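Long-range contacts in probable acetyltransferase (Agrobacterium tumefaciens, PDB 2GE3), which binds acetyl coenzyme A and, as a probable GNAT-family N-acetyltransferase, probably passes the acetyl group to an amine: residues R23-A27 / F37-P41; D57-F61 / C73-R77; H120-V126 / S161-I167. All blocks are in the same frame, centred on the assembly; numbering follows the deposited sequence.

Contact 1 (R23-A27 / F37-P41)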
loop_
_atom_site.group_PDB
_atom_site.type_symbol
_atom_site.label_atom_id
_atom_site.label_comp_id
_atom_site.label_asym_id
_atom_site.label_seq_id
_atom_site.Cartn_x
_atom_site.Cartn_y
_atom_site.Cartn_z
ATOM N N ARG A 23 -2.227 -20.077 -13.735
ATOM C CA ARG A 23 -3.505 -20.219 -14.449
ATOM C C ARG A 23 -4.753 -19.811 -13.646
ATOM O O ARG A 23 -5.671 -19.217 -14.202
ATOM C CB ARG A 23 -3.695 -21.641 -14.961
ATOM C CG ARG A 23 -2.589 -22.033 -15.908
ATOM C CD ARG A 23 -2.868 -23.335 -16.657
ATOM N NE ARG A 23 -2.814 -24.548 -15.846
ATOM C CZ ARG A 23 -1.728 -25.314 -15.718
ATOM N NH1 ARG A 23 -0.577 -24.974 -16.309
ATOM N NH2 ARG A 23 -1.782 -26.420 -14.998
ATOM N N ALA A 24 -4.802 -20.193 -12.371
ATOM C CA ALA A 24 -5.855 -19.842 -11.390
ATOM C C ALA A 24 -5.925 -18.329 -11.225
ATOM O O ALA A 24 -6.968 -17.731 -11.332
ATOM C CB ALA A 24 -5.491 -20.485 -10.058
ATOM N N LEU A 25 -4.760 -17.728 -11.040
ATOM C CA LEU A 25 -4.624 -16.330 -10.832
ATOM C C LEU A 25 -5.022 -15.582 -12.130
ATOM O O LEU A 25 -5.725 -14.542 -12.140
ATOM C CB LEU A 25 -3.180 -16.060 -10.353
ATOM C CG LEU A 25 -2.667 -14.667 -10.089
ATOM C CD1 LEU A 25 -3.459 -13.945 -8.996
ATOM C CD2 LEU A 25 -1.213 -14.741 -9.672
ATOM N N ASP A 26 -4.617 -16.142 -13.245
ATOM C CA ASP A 26 -4.948 -15.543 -14.515
ATOM C C ASP A 26 -6.462 -15.616 -14.852
ATOM O O ASP A 26 -7.048 -14.622 -15.319
ATOM C CB ASP A 26 -4.107 -16.221 -15.587
ATOM C CG ASP A 26 -4.070 -15.437 -16.852
ATOM O OD1 ASP A 26 -3.742 -14.215 -16.818
ATOM O OD2 ASP A 26 -4.457 -16.043 -17.872
ATOM N N ALA A 27 -7.078 -16.782 -14.612
ATOM C CA ALA A 27 -8.540 -16.984 -14.759
ATOM C C ALA A 27 -9.362 -16.010 -13.881
ATOM O O ALA A 27 -10.229 -15.334 -14.371
ATOM C CB ALA A 27 -8.915 -18.425 -14.459
ATOM N N PHE A 37 -5.435 -6.625 -9.987
ATOM C CA PHE A 37 -4.779 -6.771 -11.275
ATOM C C PHE A 37 -5.780 -7.418 -12.254
ATOM O O PHE A 37 -6.701 -8.141 -11.829
ATOM C CB PHE A 37 -3.436 -7.514 -11.123
ATOM C CG PHE A 37 -3.530 -8.703 -10.302
ATOM C CD1 PHE A 37 -3.822 -8.604 -8.965
ATOM C CD2 PHE A 37 -3.385 -9.944 -10.868
ATOM C CE1 PHE A 37 -3.940 -9.715 -8.200
ATOM C CE2 PHE A 37 -3.503 -11.050 -10.124
ATOM C CZ PHE A 37 -3.766 -10.946 -8.778
ATOM N N LEU A 38 -5.661 -7.063 -13.529
ATOM C CA LEU A 38 -6.657 -7.416 -14.531
ATOM C C LEU A 38 -6.166 -8.648 -15.323
ATOM O O LEU A 38 -6.894 -9.242 -16.131
ATOM C CB LEU A 38 -6.967 -6.229 -15.433
ATOM C CG LEU A 38 -7.567 -4.975 -14.728
ATOM C CD1 LEU A 38 -7.711 -3.813 -15.650
ATOM C CD2 LEU A 38 -8.955 -5.295 -14.104
ATOM N N GLU A 39 -4.965 -9.087 -14.980
ATOM C CA GLU A 39 -4.315 -10.162 -15.693
ATOM C C GLU A 39 -3.239 -10.674 -14.771
ATOM O O GLU A 39 -2.653 -9.858 -14.037
ATOM C CB GLU A 39 -3.622 -9.524 -16.900
ATOM C CG GLU A 39 -3.575 -10.372 -18.088
ATOM C CD GLU A 39 -2.673 -9.735 -19.095
ATOM O OE1 GLU A 39 -1.586 -10.310 -19.352
ATOM O OE2 GLU A 39 -3.030 -8.632 -19.587
ATOM N N ALA A 40 -2.899 -11.961 -14.841
ATOM C CA ALA A 40 -1.769 -12.409 -14.007
ATOM C C ALA A 40 -0.435 -11.789 -14.495
ATOM O O ALA A 40 -0.275 -11.419 -15.674
ATOM C CB ALA A 40 -1.668 -13.942 -13.905
ATOM N N PRO A 41 0.532 -11.681 -13.574
ATOM C CA PRO A 41 1.902 -11.359 -13.977
ATOM C C PRO A 41 2.518 -12.525 -14.832
ATOM O O PRO A 41 2.043 -13.692 -14.769
ATOM C CB PRO A 41 2.628 -11.211 -12.635
ATOM C CG PRO A 41 1.505 -10.988 -11.614
ATOM C CD PRO A 41 0.405 -11.882 -12.117
#
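Leu25 lays its isobutyl group over the loop 37-41, covering Ala40 and reaching toward Phe37 and Pro41. The helix it projects from, 18-29, is the first helix of a GNAT (GCN5-related N-acetyltransferase) fold, and the loop is part of the link that leads on to helix 43-55. The contact illustrates how such a link is held to a helix: a small apolar patch beside one directed polar bond. In the patch, Leu25 CG lies 4.0 Å from Ala40 CB and Leu25 CD2 lies 4.1 Å from Pro41 CD. Leu25 also packs on Trp72 of strand 68-77, so the same side chain faces both the sheet and the loop. Phe37 packs on Arg80 and Leu38 on Thr82 of the second subunit, which places this link at the dimer interface. Only 234 Å² is buried between the two segments, and the polar part rests on Asp26. Its CA-to-CB bond runs sideways, yet the carboxylate bends in toward the loop, where Ala40 N donates a nearly straight hydrogen bond to Asp26 OD1 at 3.1 Å, with an N-H...O angle of 160°.

Contact 2 (D57-F61 / C73-R77)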
loop_
_atom_site.group_PDB
_atom_site.type_symbol
_atom_site.label_atom_id
_atom_site.label_comp_id
_atom_site.label_asym_id
_atom_site.label_seq_id
_atom_site.Cartn_x
_atom_site.Cartn_y
_atom_site.Cartn_z
ATOM N N ASP A 57 9.500 -18.029 4.103
ATOM C CA ASP A 57 8.538 -18.618 5.004
ATOM C C ASP A 57 7.182 -17.860 5.139
ATOM O O ASP A 57 6.473 -18.068 6.140
ATOM C CB ASP A 57 9.226 -18.880 6.361
ATOM C CG ASP A 57 8.536 -19.974 7.163
ATOM O OD1 ASP A 57 8.301 -21.071 6.593
ATOM O OD2 ASP A 57 8.205 -19.740 8.362
ATOM N N HIS A 58 6.831 -17.031 4.129
ATOM C CA HIS A 58 5.565 -16.225 4.098
ATOM C C HIS A 58 4.313 -17.046 3.689
ATOM O O HIS A 58 4.382 -17.812 2.698
ATOM C CB HIS A 58 5.689 -15.042 3.162
ATOM C CG HIS A 58 6.779 -14.096 3.540
ATOM N ND1 HIS A 58 7.253 -13.131 2.682
ATOM C CD2 HIS A 58 7.508 -13.985 4.677
ATOM C CE1 HIS A 58 8.223 -12.458 3.273
ATOM N NE2 HIS A 58 8.397 -12.960 4.487
ATOM N N PRO A 59 3.213 -16.937 4.485
ATOM C CA PRO A 59 2.063 -17.884 4.411
ATOM C C PRO A 59 1.419 -17.836 3.027
ATOM O O PRO A 59 1.128 -16.745 2.531
ATOM C CB PRO A 59 1.094 -17.379 5.486
ATOM C CG PRO A 59 1.844 -16.373 6.287
ATOM C CD PRO A 59 3.051 -15.918 5.542
ATOM N N GLN A 60 1.346 -18.988 2.365
ATOM C CA GLN A 60 0.805 -19.048 1.066
ATOM C C GLN A 60 0.244 -20.440 0.847
ATOM O O GLN A 60 0.972 -21.413 0.849
ATOM C CB GLN A 60 1.835 -18.684 0.003
ATOM C CG GLN A 60 1.281 -18.723 -1.438
ATOM C CD GLN A 60 2.318 -18.105 -2.426
ATOM O OE1 GLN A 60 3.564 -18.308 -2.280
ATOM N NE2 GLN A 60 1.812 -17.283 -3.367
ATOM N N PHE A 61 -1.070 -20.521 0.681
ATOM C CA PHE A 61 -1.751 -21.810 0.657
ATOM C C PHE A 61 -2.511 -21.973 -0.637
ATOM O O PHE A 61 -3.035 -20.997 -1.189
ATOM C CB PHE A 61 -2.713 -21.892 1.871
ATOM C CG PHE A 61 -1.996 -22.106 3.174
ATOM C CD1 PHE A 61 -1.334 -21.051 3.825
ATOM C CD2 PHE A 61 -1.891 -23.385 3.695
ATOM C CE1 PHE A 61 -0.550 -21.313 5.010
ATOM C CE2 PHE A 61 -1.157 -23.629 4.845
ATOM C CZ PHE A 61 -0.484 -22.596 5.494
ATOM N N CYS A 73 -4.674 -18.463 -1.084
ATOM C CA CYS A 73 -4.786 -17.397 -0.154
ATOM C C CYS A 73 -3.346 -17.140 0.234
ATOM O O CYS A 73 -2.612 -18.071 0.571
ATOM C CB CYS A 73 -5.699 -17.828 1.033
ATOM S SG CYS A 73 -5.911 -16.608 2.348
ATOM N N ASP A 74 -2.950 -15.883 0.282
ATOM C CA ASP A 74 -1.593 -15.612 0.668
ATOM C C ASP A 74 -1.400 -14.305 1.455
ATOM O O ASP A 74 -2.238 -13.395 1.427
ATOM C CB ASP A 74 -0.595 -15.780 -0.482
ATOM C CG ASP A 74 -0.870 -14.880 -1.701
ATOM O OD1 ASP A 74 -1.382 -13.729 -1.560
ATOM O OD2 ASP A 74 -0.500 -15.331 -2.840
ATOM N N ILE A 75 -0.327 -14.274 2.239
ATOM C CA ILE A 75 -0.070 -13.084 3.062
ATOM C C ILE A 75 1.348 -12.578 2.713
ATOM O O ILE A 75 2.323 -13.320 2.901
ATOM C CB ILE A 75 -0.363 -13.298 4.605
ATOM C CG1 ILE A 75 -1.849 -13.598 4.837
ATOM C CG2 ILE A 75 0.034 -12.041 5.469
ATOM C CD1 ILE A 75 -2.304 -13.952 6.294
ATOM N N ARG A 76 1.443 -11.380 2.120
ATOM C CA ARG A 76 2.744 -10.729 1.911
ATOM C C ARG A 76 3.125 -9.791 3.078
ATOM O O ARG A 76 2.435 -8.783 3.363
ATOM C CB ARG A 76 2.831 -10.039 0.544
ATOM C CG ARG A 76 1.901 -8.773 0.360
ATOM C CD ARG A 76 1.970 -8.161 -1.088
ATOM N NE ARG A 76 1.966 -9.333 -1.980
ATOM C CZ ARG A 76 0.859 -9.898 -2.433
ATOM N NH1 ARG A 76 -0.328 -9.340 -2.114
ATOM N NH2 ARG A 76 0.943 -11.000 -3.196
ATOM N N ARG A 77 4.220 -10.164 3.762
ATOM C CA ARG A 77 4.924 -9.309 4.738
ATOM C C ARG A 77 5.389 -7.939 4.178
ATOM O O ARG A 77 6.019 -7.894 3.131
ATOM C CB ARG A 77 6.113 -10.036 5.344
ATOM C CG ARG A 77 6.457 -9.509 6.736
ATOM C CD ARG A 77 7.608 -10.279 7.384
ATOM N NE ARG A 77 7.947 -9.748 8.689
ATOM C CZ ARG A 77 9.113 -9.982 9.312
ATOM N NH1 ARG A 77 10.057 -10.725 8.727
ATOM N NH2 ARG A 77 9.361 -9.481 10.528
HETATM O O HOH W 1 10.404 -12.060 6.420
#
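The imidazole of His58 lies face-on against the aliphatic root of Arg77, a CH-pi contact in which Arg77 CB sits 4.0 Å from the ring centroid and only 20° off the ring normal. One water joins the same two residues, 2.9 Å from His58 NE2 and accepting a hydrogen bond from Arg77 NH1 at 2.7 Å, while Arg77 NE is hydrogen-bonded to Ala84 O. This pairing sits at the mouth of the antiparallel beta hairpin formed by strands 60-65 and 68-77 in the GNAT sheet. The chain enters from helix 43-55, which ends in a Schellman motif with Asp57, at positive phi, as its C-prime residue. Beyond the turn the ladder begins: Ile75 N donates to Pro59 O at 2.9 Å, and Phe61 and Cys73 form a hydrogen-bonded pair, with Phe61 N to Cys73 O at 2.9 Å and Cys73 N to Phe61 O at 3.0 Å. Side chains alternate between the faces. Phe61 and Cys73 pack on helix 102-117, whereas Gln60, under helix 43-55, gives a weak hydrogen bond from NE2 to Asp74 OD2 at 3.1 Å. The chemistry thus divides along the hairpin: backbone bonds fix the register in the buried part, and toward its mouth ring packing and a water bridge join the two segments beyond the last ladder bond.

Contact 3 (H120-V126 / S161-I167). With ACO (acetyl coenzyme *a), chain E.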
loop_
_atom_site.group_PDB
_atom_site.type_symbol
_atom_site.label_atom_id
_atom_site.label_comp_id
_atom_site.label_asym_id
_atom_site.label_seq_id
_atom_site.Cartn_x
_atom_site.Cartn_y
_atom_site.Cartn_z
ATOM N N HIS A 120 1.528 -9.500 13.574
ATOM C CA HIS A 120 0.546 -8.899 14.499
ATOM C C HIS A 120 -0.768 -8.511 13.757
ATOM O O HIS A 120 -1.926 -8.681 14.271
ATOM C CB HIS A 120 1.236 -7.665 15.226
ATOM C CG HIS A 120 0.318 -6.838 16.070
ATOM N ND1 HIS A 120 -0.091 -7.217 17.334
ATOM C CD2 HIS A 120 -0.246 -5.629 15.836
ATOM C CE1 HIS A 120 -0.855 -6.276 17.843
ATOM N NE2 HIS A 120 -0.953 -5.293 16.963
ATOM N N ARG A 121 -0.554 -7.967 12.562
ATOM C CA ARG A 121 -1.600 -7.287 11.787
ATOM C C ARG A 121 -1.707 -7.801 10.351
ATOM O O ARG A 121 -0.702 -7.911 9.662
ATOM C CB ARG A 121 -1.442 -5.773 11.885
ATOM C CG ARG A 121 -2.449 -4.950 11.047
ATOM C CD ARG A 121 -2.025 -3.500 11.177
ATOM N NE ARG A 121 -2.670 -2.830 10.056
ATOM C CZ ARG A 121 -3.953 -2.431 10.074
ATOM N NH1 ARG A 121 -4.717 -2.538 11.191
ATOM N NH2 ARG A 121 -4.470 -1.932 8.973
ATOM N N ILE A 122 -2.899 -8.295 10.009
ATOM C CA ILE A 122 -3.270 -8.679 8.664
ATOM C C ILE A 122 -4.292 -7.670 8.044
ATOM O O ILE A 122 -5.314 -7.404 8.600
ATOM C CB ILE A 122 -3.776 -10.111 8.506
ATOM C CG1 ILE A 122 -2.914 -11.116 9.235
ATOM C CG2 ILE A 122 -3.902 -10.449 6.971
ATOM C CD1 ILE A 122 -1.362 -11.050 8.893
ATOM N N GLU A 123 -3.949 -7.107 6.884
ATOM C CA GLU A 123 -4.780 -6.097 6.269
ATOM C C GLU A 123 -5.107 -6.473 4.833
ATOM O O GLU A 123 -4.452 -7.329 4.257
ATOM C CB GLU A 123 -4.140 -4.685 6.413
ATOM C CG GLU A 123 -3.061 -4.395 5.446
ATOM C CD GLU A 123 -2.205 -3.052 5.755
ATOM O OE1 GLU A 123 -1.761 -2.515 4.713
ATOM O OE2 GLU A 123 -2.019 -2.539 6.931
ATOM N N LEU A 124 -6.211 -5.921 4.340
ATOM C CA LEU A 124 -6.788 -6.218 3.024
ATOM C C LEU A 124 -7.602 -5.041 2.555
ATOM O O LEU A 124 -8.042 -4.163 3.343
ATOM C CB LEU A 124 -7.595 -7.544 3.027
ATOM C CG LEU A 124 -8.839 -7.770 3.851
ATOM C CD1 LEU A 124 -10.100 -6.934 3.292
ATOM C CD2 LEU A 124 -9.108 -9.251 3.942
ATOM N N SER A 125 -7.729 -4.957 1.250
ATOM C CA SER A 125 -8.623 -4.004 0.589
ATOM C C SER A 125 -9.625 -4.782 -0.239
ATOM O O SER A 125 -9.224 -5.709 -0.894
ATOM C CB SER A 125 -7.792 -3.149 -0.342
ATOM O OG SER A 125 -7.232 -2.131 0.525
ATOM N N VAL A 126 -10.900 -4.416 -0.214
ATOM C CA VAL A 126 -11.922 -5.100 -0.966
ATOM C C VAL A 126 -12.861 -4.096 -1.671
ATOM O O VAL A 126 -13.203 -3.057 -1.087
ATOM C CB VAL A 126 -12.691 -6.109 -0.029
ATOM C CG1 VAL A 126 -13.423 -5.358 1.158
ATOM C CG2 VAL A 126 -13.612 -6.947 -0.767
ATOM N N SER A 161 -13.347 1.321 -2.348
ATOM C CA SER A 161 -12.662 0.168 -1.773
ATOM C C SER A 161 -12.862 0.263 -0.243
ATOM O O SER A 161 -12.919 1.338 0.301
ATOM C CB SER A 161 -11.160 0.236 -2.111
ATOM O OG SER A 161 -10.674 -1.074 -2.146
ATOM N N LEU A 162 -12.996 -0.858 0.426
ATOM C CA LEU A 162 -13.087 -0.906 1.889
ATOM C C LEU A 162 -11.843 -1.479 2.409
ATOM O O LEU A 162 -11.373 -2.540 1.936
ATOM C CB LEU A 162 -14.228 -1.817 2.358
ATOM C CG LEU A 162 -15.628 -1.465 1.805
ATOM C CD1 LEU A 162 -16.743 -2.361 2.377
ATOM C CD2 LEU A 162 -16.008 0.038 1.939
ATOM N N ASN A 163 -11.322 -0.826 3.422
ATOM C CA ASN A 163 -10.129 -1.369 4.122
ATOM C C ASN A 163 -10.536 -2.098 5.335
ATOM O O ASN A 163 -11.353 -1.609 6.073
ATOM C CB ASN A 163 -9.196 -0.235 4.569
ATOM C CG ASN A 163 -8.595 0.440 3.389
ATOM O OD1 ASN A 163 -8.011 -0.242 2.613
ATOM N ND2 ASN A 163 -8.850 1.742 3.180
HETATM N N MSE A 164 -9.921 -3.227 5.580
HETATM C CA MSE A 164 -10.334 -4.064 6.697
HETATM C C MSE A 164 -9.037 -4.624 7.250
HETATM O O MSE A 164 -8.062 -4.689 6.529
HETATM C CB MSE A 164 -11.255 -5.179 6.219
HETATM C CG MSE A 164 -12.573 -4.625 5.455
HETATM SE SE MSE A 164 -13.666 -6.255 5.151
HETATM C CE MSE A 164 -14.312 -6.517 7.081
ATOM N N ALA A 165 -9.044 -5.023 8.512
ATOM C CA ALA A 165 -7.879 -5.595 9.143
ATOM C C ALA A 165 -8.236 -6.534 10.322
ATOM O O ALA A 165 -9.309 -6.409 10.973
ATOM C CB ALA A 165 -6.911 -4.505 9.576
ATOM N N ILE A 166 -7.334 -7.464 10.584
ATOM C CA ILE A 166 -7.426 -8.297 11.786
ATOM C C ILE A 166 -6.171 -8.150 12.605
ATOM O O ILE A 166 -5.089 -8.021 12.056
ATOM C CB ILE A 166 -7.743 -9.807 11.410
ATOM C CG1 ILE A 166 -8.422 -10.569 12.548
ATOM C CG2 ILE A 166 -6.496 -10.492 10.799
ATOM C CD1 ILE A 166 -9.155 -11.929 12.016
ATOM N N ILE A 167 -6.305 -8.134 13.935
ATOM C CA ILE A 167 -5.137 -8.033 14.823
ATOM C C ILE A 167 -5.116 -9.309 15.677
ATOM O O ILE A 167 -6.156 -9.681 16.260
ATOM C CB ILE A 167 -5.052 -6.718 15.659
ATOM C CG1 ILE A 167 -4.506 -5.554 14.822
ATOM C CG2 ILE A 167 -4.111 -6.854 16.923
ATOM C CD1 ILE A 167 -5.364 -4.521 14.914
HETATM N N1A ACO E . -23.839 -11.397 -0.553
HETATM C C2A ACO E . -23.724 -11.546 0.767
HETATM N N3A ACO E . -23.169 -12.654 1.289
HETATM C C4A ACO E . -22.742 -13.662 0.487
HETATM C C5A ACO E . -22.818 -13.556 -0.940
HETATM C C6A ACO E . -23.419 -12.332 -1.458
HETATM N N6A ACO E . -23.476 -12.215 -2.849
HETATM N N7A ACO E . -22.360 -14.747 -1.498
HETATM C C8A ACO E . -21.951 -15.545 -0.510
HETATM N N9A ACO E . -22.216 -14.905 0.660
HETATM C C1B ACO E . -21.879 -15.434 1.957
HETATM C C2B ACO E . -22.123 -16.919 2.164
HETATM O O2B ACO E . -23.453 -17.019 2.720
HETATM C C3B ACO E . -20.975 -17.149 3.158
HETATM O O3B ACO E . -21.329 -16.545 4.411
HETATM P P3B ACO E . -22.137 -17.267 5.644
HETATM O O7A ACO E . -23.584 -17.578 5.281
HETATM O O8A ACO E . -22.048 -16.079 6.605
HETATM O O9A ACO E . -21.452 -18.581 5.825
HETATM C C4B ACO E . -19.807 -16.288 2.674
HETATM O O4B ACO E . -20.444 -15.193 2.027
HETATM C C5B ACO E . -18.938 -17.036 1.625
HETATM O O5B ACO E . -18.127 -17.974 2.315
HETATM P P1A ACO E . -17.243 -19.047 1.637
HETATM O O1A ACO E . -16.279 -19.399 2.706
HETATM O O2A ACO E . -18.331 -19.946 1.090
HETATM O O3A ACO E . -16.537 -18.153 0.481
HETATM P P2A ACO E . -15.836 -18.577 -0.852
HETATM O O4A ACO E . -15.340 -19.984 -0.964
HETATM O O5A ACO E . -16.800 -18.116 -1.911
HETATM O O6A ACO E . -14.512 -17.600 -0.818
HETATM C CBP ACO E . -13.995 -15.519 -1.995
HETATM C CCP ACO E . -14.719 -16.172 -0.805
HETATM C CDP ACO E . -14.411 -14.011 -2.008
HETATM C CEP ACO E . -12.479 -15.674 -1.880
HETATM C CAP ACO E . -14.320 -16.219 -3.376
HETATM O OAP ACO E . -15.715 -16.127 -3.526
HETATM C C9P ACO E . -13.716 -15.678 -4.642
HETATM O O9P ACO E . -12.630 -16.105 -5.030
HETATM N N8P ACO E . -14.392 -14.747 -5.344
HETATM C C7P ACO E . -13.737 -14.136 -6.525
HETATM C C6P ACO E . -12.424 -13.446 -6.219
HETATM C C5P ACO E . -12.367 -12.520 -5.029
HETATM O O5P ACO E . -13.299 -11.790 -4.704
HETATM N N4P ACO E . -11.198 -12.488 -4.375
HETATM C C3P ACO E . -11.103 -11.910 -3.049
HETATM C C2P ACO E . -11.306 -10.418 -3.143
HETATM S S1P ACO E . -9.930 -9.670 -3.981
HETATM C C ACO E . -10.322 -8.459 -2.898
HETATM O O ACO E . -10.902 -8.775 -1.895
HETATM C CH3 ACO E . -9.808 -7.084 -3.245
HETATM O O HOH W 2 -5.996 -1.941 3.329
#
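Val126 and Leu162 close one end of an antiparallel ladder in the GNAT sheet, where strand 121-127 runs beside strand 158-167. Each hydrogen-bonded pair follows the general rule of two reciprocal bonds. Ile122 N to Ile166 O (3.0 Å) is returned by Ile166 N to Ile122 O (2.8 Å); Leu124 and Met164, a selenomethionine, exchange two N-to-O bonds of 3.1 Å; Val126 N reaches Leu162 O at 2.9 Å, and Leu162 N returns to Val126 O at 2.7 Å. In the non-hydrogen-bonded pairs, the backbone of Arg121 hydrogen-bonds on its other side to His85 and Gly87, that of Glu123 to Gly87. Leu124 O takes a further hydrogen bond from a water at 3.0 Å, which also donates to Asn163 OD1 at 2.7 Å. Arg121 NE and NH2 both donate to Glu123 OE2 at 3.2 Å in a salt bridge; further salt bridges join Arg121 to Glu145 and Glu123 to Arg83. His120 NE2 is hydrogen-bonded to Asp150 of the second subunit. Arg121, Glu123, Ser125 and Asn163 share one face; Ile122, Leu124, Val126, Leu162, Met164 and Ile166 form the apolar other. In the acetyl coenzyme A pocket, Val126 CG2 lies 3.5 Å from the acetyl oxygen, atom O of ACO.

In the fold
Contacts 2 and 3 belong to one sheet, their centres about 14 Å apart, and meet directly where Ile75 CG2 packs 3.8 Å from Ile122 CD1. Contact 1 stands off from both: its centre is about 17 Å from that of contact 2 and about 22 Å from that of contact 3, on the opposite side of the chain's centre from the latter. Of the three, only contact 3 reaches the acetyl coenzyme A pocket, through Ser125 and Val126; the side chains of Phe37 in contact 1 and Cys73 in contact 2 come no nearer to the cofactor than about 7 Å and 8 Å (nearest atoms). Contacts 1 and 3 also both touch the second subunit, whereas contact 2 stays within its own chain.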